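Local coordinates for TPR repeat-containing protein (Cytophaga hutchinsonii, PDB 3U4T) that is of unknown function but, as a tetratricopeptide-repeat protein, probably provides a superhelical scaffold of paired helices that binds other proteins, at residues L55-I60 with G81-K86; L126-M131 with Y146-A151; K160-F165 with R184-Q189; G178-A183 with E203-V208; E222-I227 with D241-N246. The protein carries 1 engineered substitution. All blocks are in the same frame, centred on the assembly; numbering follows the deposited sequence.

Contact 1 (L55-I60 with G81-K86)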
# COMPACT_ATOMS: atom_id res chain seq x y z
N LEU A 55 3.99 -24.44 4.90
CA LEU A 55 3.43 -24.91 6.15
C LEU A 55 2.07 -24.27 6.35
O LEU A 55 1.12 -24.92 6.79
CB LEU A 55 4.35 -24.52 7.31
CG LEU A 55 5.18 -25.61 7.99
CD1 LEU A 55 5.25 -26.87 7.14
CD2 LEU A 55 6.56 -25.04 8.28
N ALA A 56 1.99 -22.98 6.04
CA ALA A 56 0.74 -22.25 6.18
C ALA A 56 -0.31 -22.66 5.14
O ALA A 56 -1.51 -22.51 5.37
CB ALA A 56 1.01 -20.77 6.09
N GLN A 57 0.13 -23.18 3.99
CA GLN A 57 -0.84 -23.61 3.00
C GLN A 57 -1.44 -24.93 3.48
O GLN A 57 -2.66 -25.11 3.47
CB GLN A 57 -0.21 -23.81 1.61
CG GLN A 57 -1.27 -23.99 0.51
CD GLN A 57 -0.71 -24.17 -0.89
OE1 GLN A 57 -1.45 -24.11 -1.87
NE2 GLN A 57 0.59 -24.40 -0.99
N LYS A 58 -0.59 -25.84 3.93
CA LYS A 58 -1.08 -27.12 4.41
C LYS A 58 -2.07 -26.92 5.56
O LYS A 58 -3.07 -27.63 5.65
CB LYS A 58 0.07 -28.02 4.87
CG LYS A 58 -0.40 -29.41 5.33
CD LYS A 58 0.72 -30.45 5.42
CE LYS A 58 1.60 -30.27 6.65
NZ LYS A 58 2.63 -31.35 6.74
N ASP A 59 -1.78 -25.96 6.43
CA ASP A 59 -2.65 -25.68 7.57
C ASP A 59 -3.99 -25.07 7.20
O ASP A 59 -5.02 -25.46 7.74
CB ASP A 59 -1.95 -24.76 8.57
CG ASP A 59 -1.09 -25.51 9.58
OD1 ASP A 59 -1.08 -26.75 9.58
OD2 ASP A 59 -0.42 -24.82 10.39
N ILE A 60 -3.99 -24.09 6.30
CA ILE A 60 -5.25 -23.48 5.95
C ILE A 60 -6.11 -24.46 5.17
O ILE A 60 -7.34 -24.35 5.15
CB ILE A 60 -5.04 -22.19 5.12
CG1 ILE A 60 -6.34 -21.39 5.10
CG2 ILE A 60 -4.60 -22.53 3.72
CD1 ILE A 60 -6.76 -20.92 6.47
N GLY A 81 -6.33 -16.73 0.65
CA GLY A 81 -5.85 -15.98 -0.50
C GLY A 81 -4.47 -15.38 -0.28
O GLY A 81 -3.61 -15.43 -1.18
N LYS A 82 -4.24 -14.80 0.89
CA LYS A 82 -2.92 -14.23 1.15
C LYS A 82 -1.88 -15.34 1.05
O LYS A 82 -0.79 -15.13 0.52
CB LYS A 82 -2.84 -13.61 2.55
CG LYS A 82 -3.59 -12.32 2.73
CD LYS A 82 -3.28 -11.74 4.11
CE LYS A 82 -4.16 -10.56 4.45
NZ LYS A 82 -4.09 -9.49 3.42
N ILE A 83 -2.22 -16.52 1.55
CA ILE A 83 -1.30 -17.66 1.50
C ILE A 83 -1.09 -18.15 0.08
O ILE A 83 0.02 -18.53 -0.28
CB ILE A 83 -1.78 -18.82 2.39
CG1 ILE A 83 -1.74 -18.38 3.85
CG2 ILE A 83 -0.89 -20.02 2.23
CD1 ILE A 83 -2.44 -19.33 4.79
N LEU A 84 -2.15 -18.16 -0.72
CA LEU A 84 -2.04 -18.61 -2.11
C LEU A 84 -1.25 -17.60 -2.92
O LEU A 84 -0.40 -17.96 -3.74
CB LEU A 84 -3.44 -18.81 -2.74
CG LEU A 84 -4.21 -20.05 -2.25
CD1 LEU A 84 -5.66 -19.96 -2.65
CD2 LEU A 84 -3.56 -21.32 -2.80
N MSE A 85 -1.51 -16.32 -2.70
CA MSE A 85 -0.76 -15.32 -3.45
C MSE A 85 0.73 -15.53 -3.20
O MSE A 85 1.53 -15.49 -4.13
CB MSE A 85 -1.20 -13.91 -3.06
CG MSE A 85 -0.67 -12.83 -4.00
SE MSE A 85 -1.33 -12.99 -5.80
CE MSE A 85 -3.02 -12.03 -5.54
N LYS A 86 1.12 -15.78 -1.95
CA LYS A 86 2.54 -15.99 -1.66
C LYS A 86 3.11 -17.23 -2.35
O LYS A 86 4.31 -17.29 -2.63
CB LYS A 86 2.78 -16.12 -0.14
CG LYS A 86 2.73 -14.81 0.63
CD LYS A 86 3.83 -13.87 0.17
CE LYS A 86 3.92 -12.64 1.05
NZ LYS A 86 2.72 -11.78 0.96
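Gln57 and Ile83 mark the closest backbone approach of two helices that run roughly antiparallel, their CA atoms 6.2 Å apart, with the axes of 55-60 and 81-86 passing at 9.6 Å and their N-to-C directions 142° apart. Ile83 reaches across with two separate branches. Its CG2 rests on the main chain of the facing helix, 3.7 Å from Gln57 CA. CG1 is anti to the carbonyl carbon (chi1 -66°), and chi2 near 169° carries CD1 between Ala56 and Ile60, one helical turn apart. There Ile83 CD1 meets Ile60 CB at 3.9 Å and Ala56 CB at 4.0 Å. The same methyl lies 3.4 Å from Ala56 O, a carbonyl already used by Ile60 N within its own helix. Segment 55-60, which lies in a tetratricopeptide repeat, thus packs on the next helix in the chain, as successive helices do in alpha-alpha superhelices. Alanine suits position 56 because its short side chain admits the isoleucine methyl while Tyr47 of helix 40-49 packs on it as well. Towards the partly exposed margin, the side chain of Gln57 crosses Leu84 at about a right angle, its CB touching Ile83 CG2. Leu84 is an apolar filler serving two neighbours, since it also packs on Leu92 and Ala93 of helix 90-103.

Contact 2 (L126-M131 with Y146-A151)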
# COMPACT_ATOMS: atom_id res chain seq x y z
N LEU A 126 -8.62 -2.77 -14.89
CA LEU A 126 -9.18 -3.76 -13.98
C LEU A 126 -8.91 -3.31 -12.54
O LEU A 126 -9.81 -3.30 -11.71
CB LEU A 126 -8.55 -5.13 -14.27
CG LEU A 126 -9.14 -6.40 -13.64
CD1 LEU A 126 -10.64 -6.42 -13.84
CD2 LEU A 126 -8.49 -7.62 -14.28
N ALA A 127 -7.67 -2.92 -12.26
CA ALA A 127 -7.29 -2.45 -10.92
C ALA A 127 -8.18 -1.30 -10.44
O ALA A 127 -8.67 -1.30 -9.31
CB ALA A 127 -5.83 -2.00 -10.92
N ILE A 128 -8.40 -0.33 -11.32
CA ILE A 128 -9.25 0.80 -11.01
C ILE A 128 -10.68 0.36 -10.76
O ILE A 128 -11.31 0.80 -9.79
CB ILE A 128 -9.28 1.82 -12.16
CG1 ILE A 128 -7.89 2.41 -12.37
CG2 ILE A 128 -10.30 2.91 -11.84
CD1 ILE A 128 -7.83 3.34 -13.55
N GLN A 129 -11.20 -0.50 -11.65
CA GLN A 129 -12.57 -0.99 -11.50
C GLN A 129 -12.82 -1.52 -10.11
O GLN A 129 -13.81 -1.15 -9.46
CB GLN A 129 -12.91 -2.11 -12.49
CG GLN A 129 -14.28 -2.72 -12.17
CD GLN A 129 -14.43 -4.19 -12.53
OE1 GLN A 129 -15.28 -4.88 -11.97
NE2 GLN A 129 -13.63 -4.67 -13.48
N TYR A 130 -11.93 -2.41 -9.66
CA TYR A 130 -12.05 -3.01 -8.35
C TYR A 130 -11.73 -2.08 -7.19
O TYR A 130 -12.35 -2.18 -6.12
CB TYR A 130 -11.19 -4.27 -8.27
CG TYR A 130 -11.91 -5.52 -8.72
CD1 TYR A 130 -12.42 -6.44 -7.79
CD2 TYR A 130 -12.12 -5.78 -10.07
CE1 TYR A 130 -13.11 -7.59 -8.21
CE2 TYR A 130 -12.81 -6.92 -10.49
CZ TYR A 130 -13.31 -7.82 -9.56
OH TYR A 130 -14.00 -8.92 -9.98
N MSE A 131 -10.77 -1.18 -7.37
CA MSE A 131 -10.44 -0.24 -6.32
C MSE A 131 -11.64 0.69 -6.09
O MSE A 131 -11.88 1.13 -4.97
CB MSE A 131 -9.20 0.57 -6.67
CG MSE A 131 -7.89 -0.07 -6.20
SE MSE A 131 -6.38 0.90 -6.86
CE MSE A 131 -5.04 -0.49 -6.57
N TYR A 146 -5.47 6.92 -1.90
CA TYR A 146 -4.06 7.04 -2.28
C TYR A 146 -3.71 6.02 -3.38
O TYR A 146 -3.06 6.34 -4.38
CB TYR A 146 -3.17 6.81 -1.06
CG TYR A 146 -1.69 6.82 -1.36
CD1 TYR A 146 -0.85 5.83 -0.87
CD2 TYR A 146 -1.12 7.84 -2.13
CE1 TYR A 146 0.52 5.84 -1.13
CE2 TYR A 146 0.25 7.87 -2.39
CZ TYR A 146 1.06 6.86 -1.89
OH TYR A 146 2.41 6.88 -2.16
N GLU A 147 -4.16 4.78 -3.17
CA GLU A 147 -3.92 3.70 -4.11
C GLU A 147 -4.77 3.84 -5.36
O GLU A 147 -4.38 3.39 -6.43
CB GLU A 147 -4.17 2.35 -3.44
CG GLU A 147 -2.93 1.80 -2.75
CD GLU A 147 -3.26 0.79 -1.67
OE1 GLU A 147 -4.44 0.38 -1.58
OE2 GLU A 147 -2.33 0.41 -0.93
N LEU A 148 -5.93 4.46 -5.22
CA LEU A 148 -6.80 4.65 -6.36
C LEU A 148 -6.20 5.75 -7.23
O LEU A 148 -6.17 5.62 -8.46
CB LEU A 148 -8.21 5.01 -5.90
CG LEU A 148 -9.26 5.31 -6.99
CD1 LEU A 148 -9.29 4.21 -8.05
CD2 LEU A 148 -10.61 5.45 -6.33
N GLY A 149 -5.70 6.81 -6.60
CA GLY A 149 -5.10 7.90 -7.35
C GLY A 149 -3.91 7.45 -8.17
O GLY A 149 -3.70 7.88 -9.32
N GLN A 150 -3.11 6.57 -7.58
CA GLN A 150 -1.95 6.03 -8.25
C GLN A 150 -2.40 5.21 -9.45
O GLN A 150 -1.78 5.25 -10.51
CB GLN A 150 -1.14 5.15 -7.31
CG GLN A 150 -0.49 5.91 -6.17
CD GLN A 150 0.34 4.99 -5.31
OE1 GLN A 150 -0.19 4.19 -4.55
NE2 GLN A 150 1.65 5.09 -5.43
N ALA A 151 -3.49 4.46 -9.29
CA ALA A 151 -3.97 3.66 -10.41
C ALA A 151 -4.35 4.59 -11.55
O ALA A 151 -3.98 4.36 -12.69
CB ALA A 151 -5.16 2.81 -10.00
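Met131, a selenomethionine, and Ile128 face Leu148 and Ala151 across two antiparallel helices, the second of which belongs to a tetratricopeptide repeat; the segment axes lie 9.6 Å apart. The tight part is buried and mostly apolar. Ile128 lays its CG1 3.6 Å from Ala151 CB, a closeness that suits alanine, while its CG2 meets Leu148 CD1 at 4.1 Å, the two branched side chains crossing at about a right angle. Leu148 CD1 also touches Met131 CB at 3.9 Å, so this one methyl links both residues of the facing helix. The looser side lies at Glu147, which is partly exposed: the aliphatic CB of this acidic residue stands 4.3 Å from Met131 CE and its carboxylate makes no bond across the contact. Back in the tight part, the unbranched Met131 chain, extended beyond CG (chi2 173°), lies across the second helix. Its SE comes to 3.9 Å from Ala151 CB and to 3.2 Å from Glu147 O, which also accepts the backbone bond from Ala151 N.

Contact 3 (K160-F165 with R184-Q189)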
# COMPACT_ATOMS: atom_id res chain seq x y z
N LYS A 160 -8.17 12.75 -12.83
CA LYS A 160 -8.81 11.95 -11.79
C LYS A 160 -7.85 11.54 -10.68
O LYS A 160 -8.26 11.33 -9.53
CB LYS A 160 -9.47 10.71 -12.41
CG LYS A 160 -10.67 11.04 -13.25
CD LYS A 160 -11.11 9.88 -14.12
CE LYS A 160 -12.01 8.91 -13.37
NZ LYS A 160 -12.51 7.85 -14.30
N ALA A 161 -6.57 11.41 -11.00
CA ALA A 161 -5.58 11.07 -9.98
C ALA A 161 -5.49 12.24 -9.01
O ALA A 161 -5.39 12.04 -7.80
CB ALA A 161 -4.20 10.82 -10.61
N ASP A 162 -5.55 13.46 -9.55
CA ASP A 162 -5.46 14.67 -8.74
C ASP A 162 -6.60 14.77 -7.74
O ASP A 162 -6.37 14.97 -6.55
CB ASP A 162 -5.44 15.92 -9.65
CG ASP A 162 -4.81 17.15 -8.98
OD1 ASP A 162 -3.98 16.98 -8.07
OD2 ASP A 162 -5.13 18.29 -9.39
N SER A 163 -7.83 14.63 -8.23
CA SER A 163 -9.01 14.72 -7.37
C SER A 163 -8.93 13.69 -6.26
O SER A 163 -9.28 13.95 -5.11
CB SER A 163 -10.28 14.48 -8.18
OG SER A 163 -10.36 15.40 -9.26
N SER A 164 -8.46 12.50 -6.63
CA SER A 164 -8.34 11.41 -5.67
C SER A 164 -7.25 11.76 -4.66
O SER A 164 -7.32 11.36 -3.50
CB SER A 164 -8.02 10.11 -6.41
OG SER A 164 -7.81 9.04 -5.51
N PHE A 165 -6.23 12.49 -5.10
CA PHE A 165 -5.17 12.87 -4.17
C PHE A 165 -5.67 14.03 -3.30
O PHE A 165 -5.25 14.17 -2.15
CB PHE A 165 -3.89 13.27 -4.92
CG PHE A 165 -3.22 12.12 -5.62
CD1 PHE A 165 -3.01 10.90 -4.96
CD2 PHE A 165 -2.82 12.24 -6.95
CE1 PHE A 165 -2.41 9.83 -5.62
CE2 PHE A 165 -2.21 11.17 -7.61
CZ PHE A 165 -2.01 9.97 -6.95
N ARG A 184 2.93 15.39 -8.71
CA ARG A 184 3.14 14.49 -9.82
C ARG A 184 1.96 14.47 -10.78
O ARG A 184 2.13 14.45 -12.00
CB ARG A 184 3.42 13.09 -9.30
CG ARG A 184 4.76 13.00 -8.61
CD ARG A 184 4.99 11.62 -8.04
NE ARG A 184 6.36 11.41 -7.59
CZ ARG A 184 6.76 10.31 -6.96
NH1 ARG A 184 5.88 9.35 -6.73
NH2 ARG A 184 8.01 10.16 -6.58
N ALA A 185 0.75 14.49 -10.24
CA ALA A 185 -0.43 14.47 -11.07
C ALA A 185 -0.50 15.74 -11.92
O ALA A 185 -0.89 15.70 -13.09
CB ALA A 185 -1.66 14.36 -10.19
N ASN A 186 -0.11 16.88 -11.35
CA ASN A 186 -0.13 18.14 -12.08
C ASN A 186 1.04 18.29 -13.06
O ASN A 186 0.90 18.91 -14.12
CB ASN A 186 -0.20 19.30 -11.09
CG ASN A 186 -1.64 19.59 -10.64
OD1 ASN A 186 -2.38 20.28 -11.33
ND2 ASN A 186 -2.02 19.05 -9.49
N ALA A 187 2.19 17.72 -12.73
CA ALA A 187 3.35 17.79 -13.64
C ALA A 187 3.03 17.00 -14.90
O ALA A 187 3.51 17.30 -15.98
CB ALA A 187 4.60 17.21 -12.96
N ALA A 188 2.20 15.96 -14.75
CA ALA A 188 1.79 15.13 -15.87
C ALA A 188 0.88 15.91 -16.82
O ALA A 188 0.86 15.66 -18.03
CB ALA A 188 1.07 13.90 -15.35
N GLN A 189 0.12 16.86 -16.27
CA GLN A 189 -0.80 17.68 -17.05
C GLN A 189 -0.05 18.83 -17.73
O GLN A 189 -0.55 19.44 -18.67
CB GLN A 189 -1.89 18.26 -16.17
CG GLN A 189 -2.80 17.24 -15.53
CD GLN A 189 -3.84 17.90 -14.63
OE1 GLN A 189 -4.57 18.78 -15.06
NE2 GLN A 189 -3.90 17.46 -13.38
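Ala185 and Asp162 sit where the two nearly antiparallel helices come nearest, their CA atoms 5.5 Å apart. The apolar contacts centre on Ala185 CB, whose small size fits the close approach: it stands 4.4 Å from Ala161 CB and lies beside the edge of the Phe165 ring, near the ring plane. The Phe165 ring also meets Trp181, their planes about 30° apart. The polar contacts lie alongside. Asp162 CG is anti to its backbone N (chi1 -157°), and the carboxylate meets the Asn186 amide with the two planes 84° apart; Asn186 ND2 lies 3.2 Å from both Asp162 OD1 and Asp162 OD2. Firmer partners come from Arg182, which forms a salt bridge to Asp162 OD1 through NE and accepts a hydrogen bond from Asn186 ND2 on its backbone O. A weak bond of 3.5 Å from Gln189 NE2 to Ala185 O stays within the second helix. Between helix 158-171, part of a tetratricopeptide repeat, and helix 176-189, the Asp162 charge is therefore probably balanced mainly by Arg182, with the neutral Asn186 amide beside it.

Contact 4 (G178-A183 with E203-V208)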
# COMPACT_ATOMS: atom_id res chain seq x y z
N GLY A 178 0.46 13.42 0.04
CA GLY A 178 -0.60 13.95 -0.80
C GLY A 178 -0.08 15.05 -1.70
O GLY A 178 -0.43 15.13 -2.88
N TYR A 179 0.76 15.92 -1.15
CA TYR A 179 1.31 17.01 -1.95
C TYR A 179 2.22 16.43 -3.03
O TYR A 179 2.20 16.87 -4.18
CB TYR A 179 2.08 17.98 -1.06
CG TYR A 179 1.19 18.78 -0.12
CD1 TYR A 179 0.22 19.66 -0.61
CD2 TYR A 179 1.32 18.65 1.26
CE1 TYR A 179 -0.59 20.39 0.25
CE2 TYR A 179 0.52 19.37 2.14
CZ TYR A 179 -0.44 20.24 1.63
OH TYR A 179 -1.22 20.94 2.51
N LEU A 180 3.00 15.42 -2.65
CA LEU A 180 3.91 14.76 -3.60
C LEU A 180 3.14 14.29 -4.83
O LEU A 180 3.53 14.58 -5.97
CB LEU A 180 4.57 13.54 -2.94
CG LEU A 180 5.53 12.77 -3.86
CD1 LEU A 180 6.79 13.59 -4.10
CD2 LEU A 180 5.90 11.44 -3.21
N TRP A 181 2.05 13.55 -4.60
CA TRP A 181 1.24 13.01 -5.70
C TRP A 181 0.42 14.04 -6.44
O TRP A 181 0.21 13.90 -7.65
CB TRP A 181 0.38 11.84 -5.22
CG TRP A 181 1.22 10.59 -5.10
CD1 TRP A 181 1.81 10.10 -3.97
CD2 TRP A 181 1.67 9.77 -6.18
NE1 TRP A 181 2.62 9.03 -4.28
CE2 TRP A 181 2.55 8.81 -5.63
CE3 TRP A 181 1.43 9.76 -7.57
CZ2 TRP A 181 3.19 7.84 -6.42
CZ3 TRP A 181 2.06 8.80 -8.34
CH2 TRP A 181 2.94 7.86 -7.77
N ARG A 182 -0.05 15.07 -5.74
CA ARG A 182 -0.78 16.13 -6.42
C ARG A 182 0.24 16.78 -7.35
O ARG A 182 -0.06 17.12 -8.49
CB ARG A 182 -1.27 17.19 -5.44
CG ARG A 182 -2.44 16.79 -4.59
CD ARG A 182 -3.30 18.01 -4.33
NE ARG A 182 -3.89 18.51 -5.58
CZ ARG A 182 -4.60 19.64 -5.67
NH1 ARG A 182 -4.79 20.39 -4.60
NH2 ARG A 182 -5.12 20.00 -6.84
N ALA A 183 1.45 16.93 -6.84
CA ALA A 183 2.52 17.52 -7.62
C ALA A 183 2.72 16.70 -8.88
O ALA A 183 2.68 17.22 -9.99
CB ALA A 183 3.81 17.56 -6.79
N GLU A 203 6.20 23.01 -3.71
CA GLU A 203 6.60 24.05 -2.76
C GLU A 203 6.01 23.69 -1.41
O GLU A 203 6.69 23.80 -0.39
CB GLU A 203 6.12 25.43 -3.22
CG GLU A 203 6.94 25.97 -4.39
CD GLU A 203 6.44 27.30 -4.90
OE1 GLU A 203 5.21 27.47 -5.02
OE2 GLU A 203 7.29 28.17 -5.21
N LYS A 204 4.76 23.23 -1.40
CA LYS A 204 4.13 22.83 -0.15
C LYS A 204 4.79 21.57 0.39
O LYS A 204 4.91 21.39 1.61
CB LYS A 204 2.63 22.60 -0.35
CG LYS A 204 1.75 23.75 0.13
CD LYS A 204 1.70 23.81 1.66
CE LYS A 204 0.69 24.85 2.15
NZ LYS A 204 0.29 24.62 3.58
N LEU A 205 5.23 20.70 -0.51
CA LEU A 205 5.90 19.46 -0.13
C LEU A 205 7.16 19.79 0.65
O LEU A 205 7.46 19.16 1.66
CB LEU A 205 6.29 18.67 -1.36
CG LEU A 205 6.91 17.34 -0.95
CD1 LEU A 205 5.80 16.40 -0.52
CD2 LEU A 205 7.66 16.73 -2.10
N ILE A 206 7.91 20.77 0.16
CA ILE A 206 9.13 21.20 0.84
C ILE A 206 8.72 21.90 2.13
O ILE A 206 9.43 21.83 3.13
CB ILE A 206 9.94 22.19 -0.04
CG1 ILE A 206 10.48 21.48 -1.28
CG2 ILE A 206 11.07 22.80 0.76
CD1 ILE A 206 11.16 22.42 -2.28
N GLU A 207 7.57 22.57 2.11
CA GLU A 207 7.08 23.27 3.29
C GLU A 207 6.96 22.27 4.44
O GLU A 207 7.62 22.41 5.47
CB GLU A 207 5.72 23.92 3.03
CG GLU A 207 5.76 25.45 2.93
CD GLU A 207 4.42 26.05 2.51
OE1 GLU A 207 3.42 25.81 3.21
OE2 GLU A 207 4.37 26.77 1.48
N VAL A 208 6.14 21.25 4.24
CA VAL A 208 5.94 20.25 5.27
C VAL A 208 7.10 19.26 5.40
O VAL A 208 7.19 18.53 6.39
CB VAL A 208 4.63 19.46 5.02
CG1 VAL A 208 3.47 20.42 4.80
CG2 VAL A 208 4.81 18.53 3.83
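Tyr179 turns one ring face to Lys204, and this packing of an aliphatic chain against an aromatic ring sets the character of the contact. Lys204 CB lies 4.0 Å from the ring centroid, 18° off the ring normal and displaced towards CD1, a CH-pi arrangement. Beyond CB the lysine bends at chi2 (-73°) and crosses the tyrosine side chain obliquely, its CD 4.2 Å from Tyr179 CZ. A long side chain suits this place, since its methylenes can pack on the ring while the ammonium group stays at the margin, where it makes a salt bridge with Glu207, less certain because that residue is poorly ordered. Tyr179 is likewise two-natured: the ring packs and the hydroxyl bonds to Asn174. Val208 crosses the tyrosine side chain at about a right angle, bringing CG1 to 4.1 Å from Tyr179 CE2. On the buried side Leu180 and Leu205 meet obliquely, CD1 of Leu180 being 3.8 Å from CD2 of Leu205. The other leucine methyl, Leu205 CD1, presses on the backbone at Leu180 N, 3.7 Å away, and on Tyr179 CB. The segments are close to antiparallel, with axes 8.7 Å apart, in the alpha-alpha manner of a repeat protein. Tyr179 also packs on Leu169 of helix 158-171, whereas Leu180 and Leu205 reach Glu222 and Ala223 of helix 217-233, so the pair sits between the preceding and following helices.

Contact 5 (E222-I227 with D241-N246)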
# COMPACT_ATOMS: atom_id res chain seq x y z
N GLU A 222 13.34 15.59 -5.17
CA GLU A 222 12.43 15.64 -6.32
C GLU A 222 11.78 17.02 -6.40
O GLU A 222 11.67 17.61 -7.47
CB GLU A 222 11.35 14.57 -6.20
CG GLU A 222 10.27 14.60 -7.30
CD GLU A 222 9.26 13.47 -7.12
OE1 GLU A 222 8.10 13.59 -7.59
OE2 GLU A 222 9.64 12.46 -6.51
N ALA A 223 11.34 17.51 -5.25
CA ALA A 223 10.69 18.81 -5.19
C ALA A 223 11.66 19.90 -5.63
O ALA A 223 11.32 20.74 -6.46
CB ALA A 223 10.20 19.07 -3.77
N ASN A 224 12.87 19.89 -5.09
CA ASN A 224 13.84 20.90 -5.46
C ASN A 224 14.28 20.81 -6.91
O ASN A 224 14.55 21.83 -7.55
CB ASN A 224 15.06 20.83 -4.54
CG ASN A 224 14.82 21.53 -3.21
OD1 ASN A 224 14.78 22.76 -3.14
ND2 ASN A 224 14.65 20.76 -2.16
N GLU A 225 14.36 19.59 -7.43
CA GLU A 225 14.77 19.38 -8.81
C GLU A 225 13.75 20.04 -9.73
O GLU A 225 14.12 20.75 -10.65
CB GLU A 225 14.89 17.89 -9.14
CG GLU A 225 16.21 17.26 -8.72
CD GLU A 225 16.42 15.89 -9.35
OE1 GLU A 225 15.73 15.58 -10.34
OE2 GLU A 225 17.29 15.13 -8.88
N TYR A 226 12.47 19.81 -9.47
CA TYR A 226 11.44 20.42 -10.29
C TYR A 226 11.61 21.94 -10.24
O TYR A 226 11.69 22.60 -11.27
CB TYR A 226 10.05 20.05 -9.76
CG TYR A 226 8.93 20.82 -10.43
CD1 TYR A 226 8.41 20.40 -11.66
CD2 TYR A 226 8.43 22.00 -9.88
CE1 TYR A 226 7.44 21.12 -12.32
CE2 TYR A 226 7.46 22.74 -10.54
CZ TYR A 226 6.97 22.30 -11.75
OH TYR A 226 6.00 23.02 -12.40
N ILE A 227 11.67 22.49 -9.03
CA ILE A 227 11.82 23.92 -8.87
C ILE A 227 13.03 24.43 -9.64
O ILE A 227 12.92 25.39 -10.41
CB ILE A 227 11.95 24.29 -7.38
CG1 ILE A 227 10.73 23.78 -6.61
CG2 ILE A 227 12.03 25.81 -7.22
CD1 ILE A 227 9.43 24.40 -7.07
N ASP A 241 19.68 28.18 -8.62
CA ASP A 241 20.90 27.75 -7.95
C ASP A 241 20.62 27.37 -6.50
O ASP A 241 21.17 26.40 -5.97
CB ASP A 241 21.95 28.85 -8.02
CG ASP A 241 22.55 28.99 -9.40
OD1 ASP A 241 22.34 28.08 -10.24
OD2 ASP A 241 23.23 30.01 -9.65
N ALA A 242 19.74 28.14 -5.86
CA ALA A 242 19.39 27.88 -4.47
C ALA A 242 18.76 26.49 -4.34
O ALA A 242 19.04 25.76 -3.39
CB ALA A 242 18.41 28.95 -3.96
N ALA A 243 17.91 26.14 -5.30
CA ALA A 243 17.26 24.85 -5.27
C ALA A 243 18.33 23.78 -5.48
O ALA A 243 18.34 22.75 -4.80
CB ALA A 243 16.19 24.77 -6.35
N TRP A 244 19.24 24.04 -6.42
CA TRP A 244 20.32 23.11 -6.72
C TRP A 244 21.15 22.93 -5.47
O TRP A 244 21.76 21.88 -5.25
CB TRP A 244 21.20 23.65 -7.85
CG TRP A 244 20.63 23.46 -9.23
CD1 TRP A 244 20.59 24.38 -10.23
CD2 TRP A 244 20.06 22.26 -9.77
NE1 TRP A 244 20.02 23.84 -11.36
CE2 TRP A 244 19.69 22.55 -11.11
CE3 TRP A 244 19.82 20.98 -9.27
CZ2 TRP A 244 19.10 21.60 -11.94
CZ3 TRP A 244 19.23 20.03 -10.10
CH2 TRP A 244 18.88 20.35 -11.42
N LYS A 245 21.18 23.97 -4.63
CA LYS A 245 21.95 23.90 -3.41
C LYS A 245 21.23 23.06 -2.37
O LYS A 245 21.84 22.23 -1.71
CB LYS A 245 22.24 25.30 -2.86
CG LYS A 245 23.27 26.08 -3.68
CD LYS A 245 23.44 27.52 -3.19
CE LYS A 245 24.43 28.30 -4.05
NZ LYS A 245 24.27 29.78 -3.91
N ASN A 246 19.92 23.25 -2.22
CA ASN A 246 19.19 22.46 -1.23
C ASN A 246 19.39 20.97 -1.44
O ASN A 246 19.35 20.19 -0.48
CB ASN A 246 17.71 22.78 -1.28
CG ASN A 246 17.44 24.23 -1.07
OD1 ASN A 246 18.18 24.89 -0.34
ND2 ASN A 246 16.40 24.74 -1.70
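An antiparallel helical hairpin near the C-terminal end of the chain, built from helices 217-233 and 237-250, is joined here through Asn224, Ala243 and Asn246. The axes of the two segments pass only 8.4 Å apart, and the CA atoms of Asn224 and Ala243 come within 5.2 Å. Alanine is well suited to this closeness: its CB lies 3.6 Å from Asn224 O and, more loosely, 4.4 Å from Ile227 CG2. One side-chain hydrogen bond spans the helices, from Asn246 ND2 to Asn224 OD1 at 2.9 Å, and it is nearly straight (168° at the hydrogen). The acceptor lies close to the amide plane of Asn246, but the donor stands 40° above the carbonyl plane of Asn224, in keeping with the steep tilt of 64° between the amides. Asparagine serves both functions at position 224, for its ND2 gives a hydrogen bond back to Leu220 O in its own helix, which is consistent with OD1 being the end of the amide that faces Asn246. Such alpha-hairpins are the building units of tetratricopeptide and related helical-repeat folds. Asn246 CB adds a contact of 3.5 Å to Asn224 OD1. Further round the interface Glu225 contributes its aliphatic CG, 4.3 Å from Trp244 CZ3 in an oblique approach. The Trp244 indole also meets Tyr229 edge-to-face and packs on Ala257 and Leu261 of helix 255-261.

How the contacts relate
All five contacts join helices of one solenoid-like chain that run roughly antiparallel, contact 1 the least so, but their chemistry changes along it. Contacts 1 and 2 are buried and mostly apolar, contact 2 lying nearest the chain's centre. Contact 3 is also buried yet brings in charge, while contact 4 is only partly buried and uses an aromatic face. Of the five, contact 5 alone has a clear hydrogen bond between its segments and lies farthest from the centre, its own centre about 28 Å away. Contacts 3 and 4 share helix 176-189, tied by Asp162 and Arg182; a second salt bridge, Arg184 to Glu222, ties contact 3 to contact 5. Contact 1 stands apart and touches none of the others.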